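Local structure of protein pelota homolog (Archaeoglobus fulgidus, 3OBY) at residues I15-E20 / K103-I108; V38-K43 / L97-G102; Y279-V284 / L338-K343. The protein may recognise stalled ribosomes, help release them and degrade their damaged mRNA, acting as a metal-dependent endoribonuclease. All coordinates share one frame; numbering follows the deposited sequence.

Contact 1. Residues I15-E20 / K103-I108; sequences IKLIPE and KELSII
Within the RNA-binding Sm fold of the N-terminal domain, strands 14-18 and 105-108 run side by side as antiparallel neighbours, their short axes 4.7 Å apart. I15 and I107 form one hydrogen-bonded pair. L17 and L105 form the other: L17 N reaches L105 O at 2.9 Å, nearly along the C=O axis, and the reverse bond completes the pair. L17 lies on one face of the sheet and K16 on the other; E104, just before strand 105-108, reaches across to K16. L17 CD1 meets L105 CD2 at 3.6 Å, and helix 22-31 adds L28 against L17. K16 leaves with CG anti to the backbone N (chi1 179°); its CB, CG and CE lie beside S106 OG, which is hydrogen-bonded to E14. E104, also anti, crosses this chain obliquely, so that its carboxylate meets the methylenes of K16 rather than the ammonium: E104 CD lies 3.6 Å from K16 CG. The bend at chi3 of K16 (-59°) sets K16 CE 3.3 Å from S106 OG. K16 NZ stays 4.7 Å from E104 OE1, the opposite charges close but without direct contact, while E104 OE2 approaches K16 CD to 3.4 Å.

Contact 2. Residues V38-K43 / L97-G102; sequences VFATTK and LNITVG
L97 is the bump on which this contact turns: it loses about 102 Å² to the other segment, far more than any other residue here. Its partners, V38 and A40, point their side chains toward it from strand 37-40, while F39 between them points away, so the strand offers a shallow hollow floored by an isopropyl group at one end and a single methyl at the other. The first torsion of L97 (chi1 -54°) sets CG anti to the carbonyl carbon, and its two methyls then fork over that hollow. L97 CD1 enters at the valine end, 3.5 Å from V38 CG1, as the two side chains slide past each other in opposite directions. L97 CD2 sits over the alanine methyl, 3.8 Å from A40 CB. Beyond it, T42 CB lies 4.3 Å from L97 CD2, although T42 is poorly ordered and its OG1 is bonded to H95. I99, two residues on, reaches over with its tip, I99 CD1 lying 4.5 Å from A40 CB. No hydrogen bond joins the segments: the short strand axes approach only to 8.3 Å and cross at 79°, too far apart for backbone pairing and bridged by the L97 side chain. The inner surface is continued by I65 against L97 and by L105 against V38 and I99. Strands 37-40 and 94-99 belong to one antiparallel sheet, with strands 63-72 and 79-87 lying between them; that they meet face to face, nearly at right angles, is the strongly bent, barrel-like curl of an Sm fold.

Contact 3. Residues Y279-V284 / L338-K343; sequences YRAIEV and LRFNVK
R339 lies along the backbone of residues 280-283, and its side chain can be traced against that chain almost atom by atom. Its own N first fixes the start, R339 N donating to A281 O (2.9 Å, N-H...O angle 152°) in the plane of that carbonyl. R339 CB then stands 3.8 Å from the same A281 O. R339 CG, anti to the carbonyl carbon, touches both A281 O, at 3.7 Å, and E283 CB. The chain runs on extended, bringing R339 CD to 3.8 Å from R280 O. R339 NE comes next, 3.7 Å from I282 O and also near E283 CA. At the tip the guanidinium lies with one face over a carbonyl: I282 O is 3.5 Å from R339 CZ, beneath the centre of the group. R339 NH1 donates to R280 O at 2.9 Å, but the bond is bent (133°) and the donor sits above the carbonyl plane. R339 NH2 is hydrogen-bonded to S311 O, so backbone oxygens from two parts of the chain hold the group's rotation. The carboxylate of E283 is not in contact with it. The methyl of A281 packs over one face of the F340 ring in a CH-pi contact, 3.8 Å from A281 CB to the ring centroid and 28° off the normal, while V342 CG1 approaches the same CB. R280, at positive phi, is the C-prime residue of the Schellman motif that ends helix 270-277; from there the chain enters strand 282-288, paired antiparallel with strand 334-338 through a classic bulge at E283 and V284 facing L337, while I282 and L338 both pack on A276 of helix 270-277.

How the contacts relate
Contacts 1 and 2 belong to one N-terminal domain, their centres 9 Å apart, and contact 2 is nested inside the loop that contact 1 closes. They share a seven-stranded antiparallel sheet in which strands 105-108 and 37-40 are neighbours, probably hydrogen-bonded through S106 O and F39 N. A second join, probably a hydrogen bond from G102 N to P19 O, ties the loop after strand 94-99 to the end of strand 14-18. Contact 3 follows later in the chain, in the eRF1 domain 3 range and a different, mixed sheet; its nearest atoms are about 17 Å from contact 1. Contact 3 thus belongs to a separate domain, consistent with a protein whose domains can shift relative to one another.

Contact 1. Residues I15-E20 / K103-I108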
loop_
_atom_site.group_PDB
_atom_site.type_symbol
_atom_site.label_atom_id
_atom_site.label_comp_id
_atom_site.label_asym_id
_atom_site.label_seq_id
_atom_site.Cartn_x
_atom_site.Cartn_y
_atom_site.Cartn_z
ATOM N N ILE A 15 -3.812 -13.643 -13.576
ATOM C CA ILE A 15 -4.023 -12.967 -12.314
ATOM C C ILE A 15 -3.924 -11.482 -12.632
ATOM O O ILE A 15 -2.916 -11.013 -13.152
ATOM C CB ILE A 15 -2.956 -13.331 -11.265
ATOM C CG1 ILE A 15 -2.971 -14.837 -10.995
ATOM C CG2 ILE A 15 -3.248 -12.590 -9.969
ATOM C CD1 ILE A 15 -2.026 -15.290 -9.895
ATOM N N LYS A 16 -4.991 -10.754 -12.345
ATOM C CA LYS A 16 -5.042 -9.327 -12.593
ATOM C C LYS A 16 -4.880 -8.649 -11.242
ATOM O O LYS A 16 -5.703 -8.840 -10.343
ATOM C CB LYS A 16 -6.386 -8.958 -13.223
ATOM C CG LYS A 16 -6.557 -7.474 -13.506
ATOM C CD LYS A 16 -7.894 -7.180 -14.172
ATOM C CE LYS A 16 -8.034 -7.925 -15.498
ATOM N NZ LYS A 16 -9.323 -7.637 -16.196
ATOM N N LEU A 17 -3.822 -7.855 -11.104
ATOM C CA LEU A 17 -3.525 -7.185 -9.840
ATOM C C LEU A 17 -3.005 -5.759 -9.952
ATOM O O LEU A 17 -2.732 -5.264 -11.035
ATOM C CB LEU A 17 -2.521 -8.040 -9.060
ATOM C CG LEU A 17 -1.459 -8.697 -9.950
ATOM C CD1 LEU A 17 -0.532 -7.629 -10.524
ATOM C CD2 LEU A 17 -0.674 -9.710 -9.143
ATOM N N ILE A 18 -2.869 -5.110 -8.804
ATOM C CA ILE A 18 -2.375 -3.740 -8.743
ATOM C C ILE A 18 -1.359 -3.562 -7.610
ATOM O O ILE A 18 -1.676 -3.791 -6.441
ATOM C CB ILE A 18 -3.510 -2.745 -8.474
ATOM C CG1 ILE A 18 -4.611 -2.910 -9.510
ATOM C CG2 ILE A 18 -2.969 -1.329 -8.493
ATOM C CD1 ILE A 18 -5.791 -1.992 -9.256
ATOM N N PRO A 19 -0.121 -3.156 -7.943
ATOM C CA PRO A 19 0.886 -2.963 -6.893
ATOM C C PRO A 19 0.599 -1.614 -6.237
ATOM O O PRO A 19 0.355 -0.625 -6.927
ATOM C CB PRO A 19 2.200 -2.999 -7.671
ATOM C CG PRO A 19 1.823 -2.381 -8.975
ATOM C CD PRO A 19 0.464 -2.968 -9.284
ATOM N N GLU A 20 0.603 -1.579 -4.909
ATOM C CA GLU A 20 0.303 -0.351 -4.170
ATOM C C GLU A 20 1.519 0.223 -3.439
ATOM O O GLU A 20 1.461 1.307 -2.866
ATOM C CB GLU A 20 -0.805 -0.635 -3.150
ATOM C CG GLU A 20 -2.072 -1.255 -3.733
ATOM C CD GLU A 20 -3.042 -1.743 -2.665
ATOM O OE1 GLU A 20 -2.764 -2.781 -2.032
ATOM O OE2 GLU A 20 -4.083 -1.085 -2.454
ATOM N N LYS A 103 -1.020 1.089 -10.773
ATOM C CA LYS A 103 -1.439 0.695 -12.111
ATOM C C LYS A 103 -1.795 -0.775 -12.184
ATOM O O LYS A 103 -1.100 -1.626 -11.629
ATOM C CB LYS A 103 -0.352 0.985 -13.138
ATOM C CG LYS A 103 -0.754 0.594 -14.551
ATOM C CD LYS A 103 0.335 0.943 -15.543
ATOM C CE LYS A 103 -0.178 0.930 -16.966
ATOM N NZ LYS A 103 0.852 1.492 -17.885
ATOM N N GLU A 104 -2.874 -1.068 -12.894
ATOM C CA GLU A 104 -3.326 -2.434 -13.038
ATOM C C GLU A 104 -2.593 -3.161 -14.156
ATOM O O GLU A 104 -2.190 -2.564 -15.149
ATOM C CB GLU A 104 -4.823 -2.456 -13.323
ATOM C CG GLU A 104 -5.431 -3.845 -13.290
ATOM C CD GLU A 104 -6.817 -3.878 -13.886
ATOM O OE1 GLU A 104 -6.920 -3.780 -15.126
ATOM O OE2 GLU A 104 -7.798 -3.992 -13.121
ATOM N N LEU A 105 -2.418 -4.461 -13.979
ATOM C CA LEU A 105 -1.777 -5.294 -14.974
ATOM C C LEU A 105 -2.209 -6.740 -14.742
ATOM O O LEU A 105 -2.578 -7.116 -13.628
ATOM C CB LEU A 105 -0.255 -5.196 -14.891
ATOM C CG LEU A 105 0.429 -5.844 -13.692
ATOM C CD1 LEU A 105 1.788 -6.365 -14.115
ATOM C CD2 LEU A 105 0.536 -4.840 -12.561
ATOM N N SER A 106 -2.169 -7.533 -15.810
ATOM C CA SER A 106 -2.537 -8.937 -15.764
ATOM C C SER A 106 -1.343 -9.780 -16.178
ATOM O O SER A 106 -0.719 -9.535 -17.213
ATOM C CB SER A 106 -3.703 -9.218 -16.717
ATOM O OG SER A 106 -4.905 -8.644 -16.243
ATOM N N ILE A 107 -1.032 -10.772 -15.354
ATOM C CA ILE A 107 0.067 -11.684 -15.619
ATOM C C ILE A 107 -0.592 -13.028 -15.919
ATOM O O ILE A 107 -1.437 -13.495 -15.162
ATOM C CB ILE A 107 0.994 -11.814 -14.383
ATOM C CG1 ILE A 107 1.654 -10.475 -14.091
ATOM C CG2 ILE A 107 2.058 -12.869 -14.612
ATOM C CD1 ILE A 107 2.409 -10.454 -12.779
ATOM N N ILE A 108 -0.215 -13.628 -17.042
ATOM C CA ILE A 108 -0.754 -14.912 -17.452
ATOM C C ILE A 108 0.421 -15.851 -17.643
ATOM O O ILE A 108 1.278 -15.603 -18.487
ATOM C CB ILE A 108 -1.522 -14.788 -18.774
ATOM C CG1 ILE A 108 -2.597 -13.707 -18.634
ATOM C CG2 ILE A 108 -2.156 -16.123 -19.136
ATOM C CD1 ILE A 108 -3.388 -13.451 -19.901
#

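Contact 2. Residues V38-K43 / L97-G102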
loop_
_atom_site.group_PDB
_atom_site.type_symbol
_atom_site.label_atom_id
_atom_site.label_comp_id
_atom_site.label_asym_id
_atom_site.label_seq_id
_atom_site.Cartn_x
_atom_site.Cartn_y
_atom_site.Cartn_z
ATOM N N VAL A 38 1.920 -10.450 -20.318
ATOM C CA VAL A 38 1.447 -9.346 -19.496
ATOM C C VAL A 38 0.525 -8.397 -20.261
ATOM O O VAL A 38 0.847 -7.959 -21.368
ATOM C CB VAL A 38 2.648 -8.530 -18.948
ATOM C CG1 VAL A 38 2.164 -7.376 -18.092
ATOM C CG2 VAL A 38 3.573 -9.448 -18.159
ATOM N N PHE A 39 -0.621 -8.089 -19.658
ATOM C CA PHE A 39 -1.594 -7.169 -20.243
ATOM C C PHE A 39 -1.662 -5.907 -19.396
ATOM O O PHE A 39 -1.747 -5.978 -18.174
ATOM C CB PHE A 39 -2.986 -7.801 -20.278
ATOM C CG PHE A 39 -3.254 -8.624 -21.496
ATOM C CD1 PHE A 39 -3.836 -8.049 -22.624
ATOM C CD2 PHE A 39 -2.936 -9.982 -21.516
ATOM C CE1 PHE A 39 -4.101 -8.814 -23.754
ATOM C CE2 PHE A 39 -3.195 -10.761 -22.642
ATOM C CZ PHE A 39 -3.780 -10.175 -23.766
ATOM N N ALA A 40 -1.629 -4.754 -20.052
ATOM C CA ALA A 40 -1.697 -3.470 -19.363
ATOM C C ALA A 40 -2.104 -2.417 -20.372
ATOM O O ALA A 40 -1.901 -2.606 -21.571
ATOM C CB ALA A 40 -0.336 -3.115 -18.777
ATOM N N THR A 41 -2.687 -1.318 -19.904
ATOM C CA THR A 41 -3.071 -0.248 -20.824
ATOM C C THR A 41 -1.833 0.619 -21.091
ATOM O O THR A 41 -1.031 0.907 -20.190
ATOM C CB THR A 41 -4.225 0.598 -20.265
ATOM O OG1 THR A 41 -3.770 1.400 -19.176
ATOM C CG2 THR A 41 -5.301 -0.314 -19.758
ATOM N N THR A 42 -1.685 1.042 -22.340
ATOM C CA THR A 42 -0.501 1.806 -22.712
ATOM C C THR A 42 -0.749 2.793 -23.804
ATOM O O THR A 42 -1.952 3.041 -24.142
ATOM C CB THR A 42 0.599 0.815 -23.230
ATOM O OG1 THR A 42 1.844 1.496 -23.348
ATOM C CG2 THR A 42 0.257 0.259 -24.589
ATOM N N LYS A 43 0.263 3.480 -24.317
ATOM C CA LYS A 43 -0.317 4.004 -25.488
ATOM C C LYS A 43 0.436 3.961 -26.806
ATOM O O LYS A 43 1.455 3.267 -26.943
ATOM C CB LYS A 43 -1.265 5.303 -25.335
ATOM C CG LYS A 43 -1.471 6.005 -24.117
ATOM C CD LYS A 43 -0.198 6.139 -23.355
ATOM C CE LYS A 43 -0.430 5.941 -21.863
ATOM N NZ LYS A 43 0.371 4.823 -21.273
ATOM N N LEU A 97 5.598 -2.197 -21.706
ATOM C CA LEU A 97 4.618 -1.832 -20.697
ATOM C C LEU A 97 5.414 -1.317 -19.490
ATOM O O LEU A 97 6.340 -1.980 -19.024
ATOM C CB LEU A 97 3.775 -3.062 -20.307
ATOM C CG LEU A 97 3.044 -3.877 -21.392
ATOM C CD1 LEU A 97 2.573 -5.208 -20.820
ATOM C CD2 LEU A 97 1.865 -3.094 -21.928
ATOM N N ASN A 98 5.080 -0.124 -19.008
ATOM C CA ASN A 98 5.774 0.439 -17.847
ATOM C C ASN A 98 4.877 0.369 -16.615
ATOM O O ASN A 98 3.893 1.100 -16.508
ATOM C CB ASN A 98 6.194 1.899 -18.099
ATOM C CG ASN A 98 7.399 2.020 -19.022
ATOM O OD1 ASN A 98 8.413 1.352 -18.829
ATOM N ND2 ASN A 98 7.294 2.887 -20.020
ATOM N N ILE A 99 5.224 -0.507 -15.680
ATOM C CA ILE A 99 4.435 -0.663 -14.463
ATOM C C ILE A 99 4.862 0.255 -13.327
ATOM O O ILE A 99 6.041 0.319 -12.977
ATOM C CB ILE A 99 4.507 -2.106 -13.932
ATOM C CG1 ILE A 99 4.311 -3.090 -15.083
ATOM C CG2 ILE A 99 3.455 -2.309 -12.854
ATOM C CD1 ILE A 99 3.093 -2.793 -15.940
ATOM N N THR A 100 3.899 0.972 -12.759
ATOM C CA THR A 100 4.167 1.849 -11.617
ATOM C C THR A 100 3.126 1.528 -10.533
ATOM O O THR A 100 2.138 0.854 -10.807
ATOM C CB THR A 100 4.063 3.347 -11.990
ATOM O OG1 THR A 100 2.744 3.641 -12.452
ATOM C CG2 THR A 100 5.052 3.699 -13.064
ATOM N N VAL A 101 3.345 1.992 -9.309
ATOM C CA VAL A 101 2.387 1.734 -8.233
ATOM C C VAL A 101 1.026 2.269 -8.636
ATOM O O VAL A 101 0.932 3.288 -9.315
ATOM C CB VAL A 101 2.782 2.427 -6.897
ATOM C CG1 VAL A 101 4.062 1.845 -6.359
ATOM C CG2 VAL A 101 2.939 3.913 -7.109
ATOM N N GLY A 102 -0.029 1.577 -8.221
ATOM C CA GLY A 102 -1.378 2.015 -8.548
ATOM C C GLY A 102 -1.888 1.630 -9.925
ATOM O O GLY A 102 -3.064 1.825 -10.222
#

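Contact 3. Residues Y279-V284 / L338-K343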
loop_
_atom_site.group_PDB
_atom_site.type_symbol
_atom_site.label_atom_id
_atom_site.label_comp_id
_atom_site.label_asym_id
_atom_site.label_seq_id
_atom_site.Cartn_x
_atom_site.Cartn_y
_atom_site.Cartn_z
ATOM N N TYR A 279 25.616 -13.223 8.881
ATOM C CA TYR A 279 25.171 -14.153 9.905
ATOM C C TYR A 279 23.660 -14.353 9.805
ATOM O O TYR A 279 23.042 -14.947 10.689
ATOM C CB TYR A 279 25.540 -13.614 11.293
ATOM C CG TYR A 279 27.026 -13.417 11.495
ATOM C CD1 TYR A 279 27.896 -14.508 11.548
ATOM C CD2 TYR A 279 27.567 -12.141 11.629
ATOM C CE1 TYR A 279 29.262 -14.333 11.730
ATOM C CE2 TYR A 279 28.932 -11.953 11.810
ATOM C CZ TYR A 279 29.774 -13.053 11.862
ATOM O OH TYR A 279 31.129 -12.876 12.050
ATOM N N ARG A 280 23.073 -13.855 8.722
ATOM C CA ARG A 280 21.634 -13.958 8.506
ATOM C C ARG A 280 20.864 -13.518 9.755
ATOM O O ARG A 280 19.902 -14.166 10.185
ATOM C CB ARG A 280 21.257 -15.389 8.110
ATOM C CG ARG A 280 21.812 -15.815 6.749
ATOM C CD ARG A 280 21.204 -15.006 5.604
ATOM N NE ARG A 280 21.656 -15.468 4.293
ATOM C CZ ARG A 280 22.783 -15.085 3.700
ATOM N NH1 ARG A 280 23.103 -15.573 2.510
ATOM N NH2 ARG A 280 23.582 -14.201 4.282
ATOM N N ALA A 281 21.305 -12.398 10.321
ATOM C CA ALA A 281 20.698 -11.828 11.514
ATOM C C ALA A 281 19.629 -10.800 11.177
ATOM O O ALA A 281 19.108 -10.132 12.065
ATOM C CB ALA A 281 21.764 -11.178 12.360
ATOM N N ILE A 282 19.290 -10.673 9.899
ATOM C CA ILE A 282 18.293 -9.690 9.510
ATOM C C ILE A 282 16.860 -10.188 9.565
ATOM O O ILE A 282 16.463 -11.083 8.823
ATOM C CB ILE A 282 18.569 -9.117 8.101
ATOM C CG1 ILE A 282 19.785 -8.195 8.140
ATOM C CG2 ILE A 282 17.379 -8.302 7.626
ATOM C CD1 ILE A 282 21.071 -8.868 8.560
ATOM N N GLU A 283 16.098 -9.585 10.468
ATOM C CA GLU A 283 14.695 -9.897 10.649
ATOM C C GLU A 283 13.949 -8.984 9.685
ATOM O O GLU A 283 13.127 -9.433 8.892
ATOM C CB GLU A 283 14.282 -9.570 12.085
ATOM C CG GLU A 283 12.855 -9.919 12.462
ATOM C CD GLU A 283 12.424 -9.239 13.759
ATOM O OE1 GLU A 283 11.942 -8.084 13.705
ATOM O OE2 GLU A 283 12.583 -9.854 14.835
ATOM N N VAL A 284 14.256 -7.693 9.756
ATOM C CA VAL A 284 13.599 -6.721 8.907
ATOM C C VAL A 284 14.615 -5.810 8.266
ATOM O O VAL A 284 15.315 -5.084 8.962
ATOM C CB VAL A 284 12.623 -5.846 9.715
ATOM C CG1 VAL A 284 11.835 -4.953 8.779
ATOM C CG2 VAL A 284 11.697 -6.723 10.537
ATOM N N LEU A 338 17.709 -6.416 13.733
ATOM C CA LEU A 338 18.306 -7.741 13.912
ATOM C C LEU A 338 17.646 -8.718 14.872
ATOM O O LEU A 338 16.887 -8.330 15.754
ATOM C CB LEU A 338 19.772 -7.570 14.313
ATOM C CG LEU A 338 20.583 -6.631 13.416
ATOM C CD1 LEU A 338 22.004 -6.557 13.920
ATOM C CD2 LEU A 338 20.565 -7.138 11.979
ATOM N N ARG A 339 17.962 -9.997 14.675
ATOM C CA ARG A 339 17.458 -11.107 15.489
ATOM C C ARG A 339 18.358 -11.269 16.704
ATOM O O ARG A 339 17.975 -11.868 17.707
ATOM C CB ARG A 339 17.488 -12.405 14.680
ATOM C CG ARG A 339 16.540 -12.405 13.507
ATOM C CD ARG A 339 16.897 -13.437 12.455
ATOM N NE ARG A 339 15.799 -13.551 11.501
ATOM C CZ ARG A 339 15.880 -14.153 10.323
ATOM N NH1 ARG A 339 17.021 -14.704 9.934
ATOM N NH2 ARG A 339 14.813 -14.203 9.537
ATOM N N PHE A 340 19.567 -10.732 16.587
ATOM C CA PHE A 340 20.569 -10.788 17.641
ATOM C C PHE A 340 21.728 -9.869 17.279
ATOM O O PHE A 340 21.908 -9.529 16.111
ATOM C CB PHE A 340 21.081 -12.218 17.806
ATOM C CG PHE A 340 21.475 -12.877 16.518
ATOM C CD1 PHE A 340 20.623 -13.794 15.908
ATOM C CD2 PHE A 340 22.705 -12.602 15.922
ATOM C CE1 PHE A 340 20.989 -14.439 14.723
ATOM C CE2 PHE A 340 23.081 -13.238 14.743
ATOM C CZ PHE A 340 22.218 -14.163 14.139
ATOM N N ASN A 341 22.509 -9.466 18.276
ATOM C CA ASN A 341 23.642 -8.587 18.036
ATOM C C ASN A 341 24.665 -9.325 17.196
ATOM O O ASN A 341 24.630 -10.554 17.119
ATOM C CB ASN A 341 24.276 -8.154 19.356
ATOM C CG ASN A 341 23.332 -7.342 20.216
ATOM O OD1 ASN A 341 22.853 -6.287 19.805
ATOM N ND2 ASN A 341 23.062 -7.831 21.417
ATOM N N VAL A 342 25.567 -8.580 16.561
ATOM C CA VAL A 342 26.598 -9.188 15.729
ATOM C C VAL A 342 27.942 -8.478 15.888
ATOM O O VAL A 342 28.980 -8.983 15.445
ATOM C CB VAL A 342 26.194 -9.175 14.232
ATOM C CG1 VAL A 342 24.944 -10.011 14.026
ATOM C CG2 VAL A 342 25.965 -7.747 13.763
ATOM N N LYS A 343 27.923 -7.313 16.525
ATOM C CA LYS A 343 29.147 -6.559 16.724
ATOM C C LYS A 343 30.226 -7.336 17.471
ATOM O O LYS A 343 31.419 -7.091 17.274
ATOM C CB LYS A 343 28.842 -5.250 17.449
ATOM C CG LYS A 343 28.282 -4.175 16.535
ATOM C CD LYS A 343 29.120 -4.068 15.259
ATOM C CE LYS A 343 28.873 -2.759 14.531
ATOM N NZ LYS A 343 27.423 -2.505 14.335
#